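Local coordinates for protein TRAP dicarboxylate transporter-DctP subunit (Rhodobacter sphaeroides, PDB 4PE3) that probably captures a small organic acid or similar solute in the periplasm and delivers it to a TRAP-type membrane transporter, at residues G148-G153 against P241-S246; K160-T165 against A229-Y234. All blocks are in the same frame, centred on the assembly; numbering follows the deposited sequence.

Contact 1: G148-G153 against P241-S246; sequences GVSTPG and PLVEVS
The hydroxyl of Thr-151 is gripped twice: OG1 donates to Pro-241 O at 2.8 Å, in the carbonyl plane, and accepts from the backbone N of Gly-153 at 2.9 Å, the second bond closing an ST turn. With chi1 at -180°, OG1 stands anti to the backbone N and reaches across to Pro-241 just where the strand pairing gives out. Replacing this threonine by an alanine would probably leave Pro-241 O and the amide of Gly-153 without their shared mate and the turn free to shift. That turn carries the ring of Pro-152 past Pro-241 and brings its CD 3.7 Å from Val-243 CG2.

Before the turn, strand 148-150 runs antiparallel to strand 243-246. Gly-148 with Val-245 and Ser-150 with Val-243 are the hydrogen-bonded pairs, and Val-149 with Glu-244 is the non-hydrogen-bonded pair between them. Val-245 N bonds to Gly-148 O at 2.9 Å, and Val-243 N to Ser-150 O at 3.0 Å. On the face of Val-149 the packing is tight: its CG2 presses on Leu-242 CG at 3.3 Å, the two side chains crossing at about a right angle.

Strand 144-150 is the outermost member of a mixed five-stranded sheet, and strand 243-248 joins it to strand 91-95; the carboxylate of Glu-244 bonds to His-92 on that strand and to Thr-96 in the loop that follows it. Helix 119-128 packs on Val-149 through Met-122, Ile-123 and Val-126, while helix 257-291 brings Phe-270 and Gln-274 against Ser-150.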
loop_
_atom_site.group_PDB
_atom_site.type_symbol
_atom_site.label_atom_id
_atom_site.label_comp_id
_atom_site.label_asym_id
_atom_site.label_seq_id
_atom_site.Cartn_x
_atom_site.Cartn_y
_atom_site.Cartn_z
ATOM N N GLY A 148 7.584 7.751 -8.734
ATOM C CA GLY A 148 7.863 7.343 -7.373
ATOM C C GLY A 148 6.642 6.783 -6.680
ATOM O O GLY A 148 5.537 6.768 -7.212
ATOM N N VAL A 149 6.876 6.321 -5.454
ATOM C CA VAL A 149 5.892 5.556 -4.722
ATOM C C VAL A 149 5.306 6.371 -3.573
ATOM O O VAL A 149 5.943 7.284 -3.028
ATOM C CB VAL A 149 6.529 4.219 -4.201
ATOM C CG1 VAL A 149 7.448 4.470 -3.013
ATOM C CG2 VAL A 149 5.460 3.241 -3.854
ATOM N N SER A 150 4.070 6.040 -3.214
ATOM C CA SER A 150 3.458 6.547 -2.003
ATOM C C SER A 150 2.591 5.444 -1.443
ATOM O O SER A 150 2.573 4.349 -1.965
ATOM C CB SER A 150 2.635 7.777 -2.346
ATOM O OG SER A 150 1.729 7.511 -3.408
ATOM N N THR A 151 1.880 5.724 -0.355
ATOM C CA THR A 151 0.953 4.752 0.199
ATOM C C THR A 151 -0.177 5.420 0.996
ATOM O O THR A 151 0.034 6.439 1.627
ATOM C CB THR A 151 1.722 3.752 1.101
ATOM O OG1 THR A 151 0.819 2.783 1.653
ATOM C CG2 THR A 151 2.397 4.487 2.222
ATOM N N PRO A 152 -1.361 4.810 0.993
ATOM C CA PRO A 152 -2.398 5.256 1.934
ATOM C C PRO A 152 -2.191 4.683 3.346
ATOM O O PRO A 152 -3.015 4.935 4.238
ATOM C CB PRO A 152 -3.677 4.691 1.331
ATOM C CG PRO A 152 -3.211 3.448 0.622
ATOM C CD PRO A 152 -1.871 3.797 0.054
ATOM N N GLY A 153 -1.132 3.900 3.545
ATOM C CA GLY A 153 -0.730 3.513 4.890
ATOM C C GLY A 153 -0.632 2.024 5.154
ATOM O O GLY A 153 -1.316 1.217 4.525
ATOM N N PRO A 241 -0.577 -0.981 0.912
ATOM C CA PRO A 241 -0.746 -0.822 -0.535
ATOM C C PRO A 241 0.200 0.198 -1.176
ATOM O O PRO A 241 0.492 1.246 -0.615
ATOM C CB PRO A 241 -2.195 -0.357 -0.680
ATOM C CG PRO A 241 -2.862 -0.736 0.604
ATOM C CD PRO A 241 -1.813 -0.697 1.658
ATOM N N LEU A 242 0.671 -0.129 -2.376
ATOM C CA LEU A 242 1.546 0.737 -3.165
ATOM C C LEU A 242 0.703 1.618 -4.070
ATOM O O LEU A 242 -0.103 1.119 -4.850
ATOM C CB LEU A 242 2.503 -0.114 -4.010
ATOM C CG LEU A 242 3.690 0.544 -4.693
ATOM C CD1 LEU A 242 4.756 -0.464 -5.086
ATOM C CD2 LEU A 242 3.213 1.259 -5.931
ATOM N N VAL A 243 0.883 2.924 -3.923
ATOM C CA VAL A 243 0.288 3.900 -4.839
ATOM C C VAL A 243 1.409 4.467 -5.698
ATOM O O VAL A 243 2.442 4.926 -5.196
ATOM C CB VAL A 243 -0.453 5.000 -4.063
ATOM C CG1 VAL A 243 -0.691 6.210 -4.908
ATOM C CG2 VAL A 243 -1.747 4.439 -3.556
ATOM N N GLU A 244 1.263 4.314 -7.007
ATOM C CA GLU A 244 2.279 4.796 -7.928
ATOM C C GLU A 244 1.958 6.200 -8.420
ATOM O O GLU A 244 0.773 6.546 -8.596
ATOM C CB GLU A 244 2.390 3.878 -9.151
ATOM C CG GLU A 244 1.140 3.807 -10.029
ATOM C CD GLU A 244 1.320 2.889 -11.219
ATOM O OE1 GLU A 244 0.973 1.693 -11.113
ATOM O OE2 GLU A 244 1.812 3.354 -12.285
ATOM N N VAL A 245 3.007 7.001 -8.606
ATOM C CA VAL A 245 2.931 8.275 -9.320
ATOM C C VAL A 245 3.727 8.045 -10.594
ATOM O O VAL A 245 4.934 7.797 -10.551
ATOM C CB VAL A 245 3.561 9.431 -8.512
ATOM C CG1 VAL A 245 3.501 10.727 -9.258
ATOM C CG2 VAL A 245 2.857 9.580 -7.165
ATOM N N SER A 246 3.020 8.077 -11.716
ATOM C CA SER A 246 3.592 7.730 -13.017
ATOM C C SER A 246 3.029 8.649 -14.094
ATOM O O SER A 246 1.929 9.196 -13.928
ATOM C CB SER A 246 3.235 6.299 -13.374
ATOM O OG SER A 246 3.659 5.410 -12.353
#

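Contact 2: K160-T165 against A229-Y234. With EDO (1,2-ethanediol), chain D.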
loop_
_atom_site.group_PDB
_atom_site.type_symbol
_atom_site.label_atom_id
_atom_site.label_comp_id
_atom_site.label_asym_id
_atom_site.label_seq_id
_atom_site.Cartn_x
_atom_site.Cartn_y
_atom_site.Cartn_z
ATOM N N LYS A 160 -10.168 -9.401 18.461
ATOM C CA LYS A 160 -10.796 -9.575 19.764
ATOM C C LYS A 160 -9.961 -10.432 20.698
ATOM O O LYS A 160 -10.149 -10.376 21.911
ATOM C CB LYS A 160 -12.145 -10.292 19.644
ATOM C CG LYS A 160 -13.228 -9.540 18.966
ATOM C CD LYS A 160 -14.473 -10.399 18.730
ATOM C CE LYS A 160 -15.214 -10.726 20.029
ATOM N NZ LYS A 160 -16.601 -11.180 19.723
ATOM N N VAL A 161 -9.067 -11.255 20.121
ATOM C CA VAL A 161 -8.268 -12.215 20.869
ATOM C C VAL A 161 -6.814 -11.753 20.908
ATOM O O VAL A 161 -6.334 -11.085 19.992
ATOM C CB VAL A 161 -8.374 -13.651 20.277
ATOM C CG1 VAL A 161 -9.806 -14.178 20.383
ATOM C CG2 VAL A 161 -7.874 -13.716 18.831
ATOM N N PRO A 162 -6.103 -12.077 21.987
ATOM C CA PRO A 162 -4.716 -11.606 22.074
ATOM C C PRO A 162 -3.780 -12.343 21.124
ATOM O O PRO A 162 -3.638 -13.566 21.244
ATOM C CB PRO A 162 -4.340 -11.904 23.523
ATOM C CG PRO A 162 -5.293 -12.995 23.955
ATOM C CD PRO A 162 -6.554 -12.760 23.211
ATOM N N LEU A 163 -3.177 -11.603 20.194
ATOM C CA LEU A 163 -2.219 -12.134 19.239
ATOM C C LEU A 163 -0.867 -11.487 19.460
ATOM O O LEU A 163 -0.688 -10.293 19.210
ATOM C CB LEU A 163 -2.685 -11.825 17.825
ATOM C CG LEU A 163 -4.118 -12.227 17.469
ATOM C CD1 LEU A 163 -4.445 -11.642 16.115
ATOM C CD2 LEU A 163 -4.348 -13.748 17.465
ATOM N N ASP A 164 0.093 -12.280 19.921
ATOM C CA ASP A 164 1.476 -11.834 20.030
ATOM C C ASP A 164 2.417 -12.628 19.146
ATOM O O ASP A 164 3.552 -12.201 18.942
ATOM C CB ASP A 164 1.946 -11.903 21.480
ATOM C CG ASP A 164 1.236 -10.876 22.341
ATOM O OD1 ASP A 164 1.430 -9.658 22.120
ATOM O OD2 ASP A 164 0.425 -11.275 23.192
ATOM N N THR A 165 1.960 -13.767 18.628
ATOM C CA THR A 165 2.801 -14.598 17.767
ATOM C C THR A 165 2.003 -15.060 16.552
ATOM O O THR A 165 0.761 -15.040 16.567
ATOM C CB THR A 165 3.300 -15.850 18.489
ATOM O OG1 THR A 165 2.181 -16.713 18.712
ATOM C CG2 THR A 165 4.001 -15.494 19.815
ATOM N N ALA A 229 -13.179 -5.022 19.929
ATOM C CA ALA A 229 -12.148 -6.038 19.679
ATOM C C ALA A 229 -10.856 -5.458 20.235
ATOM O O ALA A 229 -10.116 -4.761 19.545
ATOM C CB ALA A 229 -12.050 -6.321 18.195
ATOM N N PRO A 230 -10.599 -5.685 21.531
ATOM C CA PRO A 230 -9.638 -4.851 22.262
ATOM C C PRO A 230 -8.181 -5.348 22.244
ATOM O O PRO A 230 -7.423 -4.972 23.120
ATOM C CB PRO A 230 -10.223 -4.832 23.685
ATOM C CG PRO A 230 -10.922 -6.138 23.802
ATOM C CD PRO A 230 -11.460 -6.474 22.446
ATOM N N HIS A 231 -7.797 -6.071 21.201
ATOM C CA HIS A 231 -6.423 -6.523 21.023
ATOM C C HIS A 231 -5.889 -6.229 19.628
ATOM O O HIS A 231 -5.434 -7.125 18.911
ATOM C CB HIS A 231 -6.330 -8.030 21.292
ATOM C CG HIS A 231 -6.472 -8.388 22.730
ATOM N ND1 HIS A 231 -5.531 -8.043 23.672
ATOM C CD2 HIS A 231 -7.453 -9.041 23.393
ATOM C CE1 HIS A 231 -5.919 -8.477 24.857
ATOM N NE2 HIS A 231 -7.087 -9.072 24.716
ATOM N N PRO A 232 -5.900 -4.957 19.219
ATOM C CA PRO A 232 -5.310 -4.632 17.914
ATOM C C PRO A 232 -3.817 -4.925 17.835
ATOM O O PRO A 232 -3.131 -4.924 18.863
ATOM C CB PRO A 232 -5.562 -3.124 17.797
ATOM C CG PRO A 232 -5.640 -2.640 19.207
ATOM C CD PRO A 232 -6.352 -3.760 19.936
ATOM N N VAL A 233 -3.326 -5.150 16.613
ATOM C CA VAL A 233 -1.901 -5.229 16.370
ATOM C C VAL A 233 -1.506 -3.990 15.589
ATOM O O VAL A 233 -2.007 -3.733 14.481
ATOM C CB VAL A 233 -1.493 -6.516 15.635
ATOM C CG1 VAL A 233 0.026 -6.613 15.520
ATOM C CG2 VAL A 233 -2.000 -7.747 16.360
ATOM N N TYR A 234 -0.591 -3.220 16.172
ATOM C CA TYR A 234 -0.109 -1.981 15.601
ATOM C C TYR A 234 1.357 -1.797 15.981
ATOM O O TYR A 234 1.694 -1.902 17.174
ATOM C CB TYR A 234 -0.924 -0.784 16.146
ATOM C CG TYR A 234 -0.297 0.504 15.699
ATOM C CD1 TYR A 234 -0.546 1.001 14.427
ATOM C CD2 TYR A 234 0.597 1.186 16.507
ATOM C CE1 TYR A 234 0.077 2.160 13.962
ATOM C CE2 TYR A 234 1.234 2.354 16.062
ATOM C CZ TYR A 234 0.960 2.840 14.792
ATOM O OH TYR A 234 1.618 3.985 14.378
HETATM C C1 EDO D . 2.293 4.248 10.862
HETATM O O1 EDO D . 1.288 4.591 11.825
HETATM C C2 EDO D . 2.093 2.826 10.340
HETATM O O2 EDO D . 2.361 1.884 11.369
HETATM O O HOH W 1 -3.635 -9.085 19.171
#
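The imidazole of His-231 lies against the backbone and ring of Pro-162. One face receives the proline: Pro-162 CA sits 3.7 Å above the plane, offset toward the rim, and Pro-162 CB makes a CH-pi contact 4.0 Å from the ring centroid, only 6° off the normal. At the ring edge, near its plane, Lys-160 O approaches His-231 CD2 at 3.4 Å. With chi1 at -72°, CG of His-231 is anti to its own carbonyl carbon, and the ring is carried over the Lys-160 to Pro-162 backbone. Its ND1 is hydrogen-bonded to His-298 NE2, which helps fix the ring's rotation, and the two imidazoles meet with their planes at about 55°.

Both segments are irregular. Residues 160-165 leave the end strand 157-159 of a mixed four-stranded sheet, and 229-234 follow helix 225-228, so the contact lays two loops side by side along one border of that sheet. Backbone bonds from His-231 to Ser-159 and from Val-233 to Phe-157 tie the second loop to the same strand.

Where the loops begin, Lys-160 CG rests on Ala-229 CB at 3.5 Å; the lysine chain then bends at chi3, and its NZ bonds to Leu-204 O. Farther on, a water spans the gap, accepting from Leu-163 N at 2.8 Å and also bonding to His-231 O at 2.7 Å. Beyond this bridge Val-233 CG2 faces Leu-163 O at 4.0 Å. Tyr-234 points to a different neighbourhood, its hydroxyl 2.6 Å from O1 of an ethanediol probably picked up from the crystallisation liquor, a hydrogen bond in which the proton's place is not settled.

How the contacts relate
The centres of contacts 1 and 2 lie 28 Å apart, with about 9 Å between nearest atoms and no touch. Along the chain the order is 148-153, 160-165, 229-234, 241-246, so contact 2 falls wholly between the two halves of contact 1. Contact 1 belongs to the five-stranded sheet near the middle of the chain; contact 2 borders the four-stranded sheet. The short links 154-156 and 235-240 therefore carry the chain from one sheet to the other and back, as in the two-lobed fold of periplasmic solute-binding proteins. Helix 257-291 reaches both places, touching Ser-150 and Tyr-234. Such crossings probably allow the lobes to open, as in this apo form, and close.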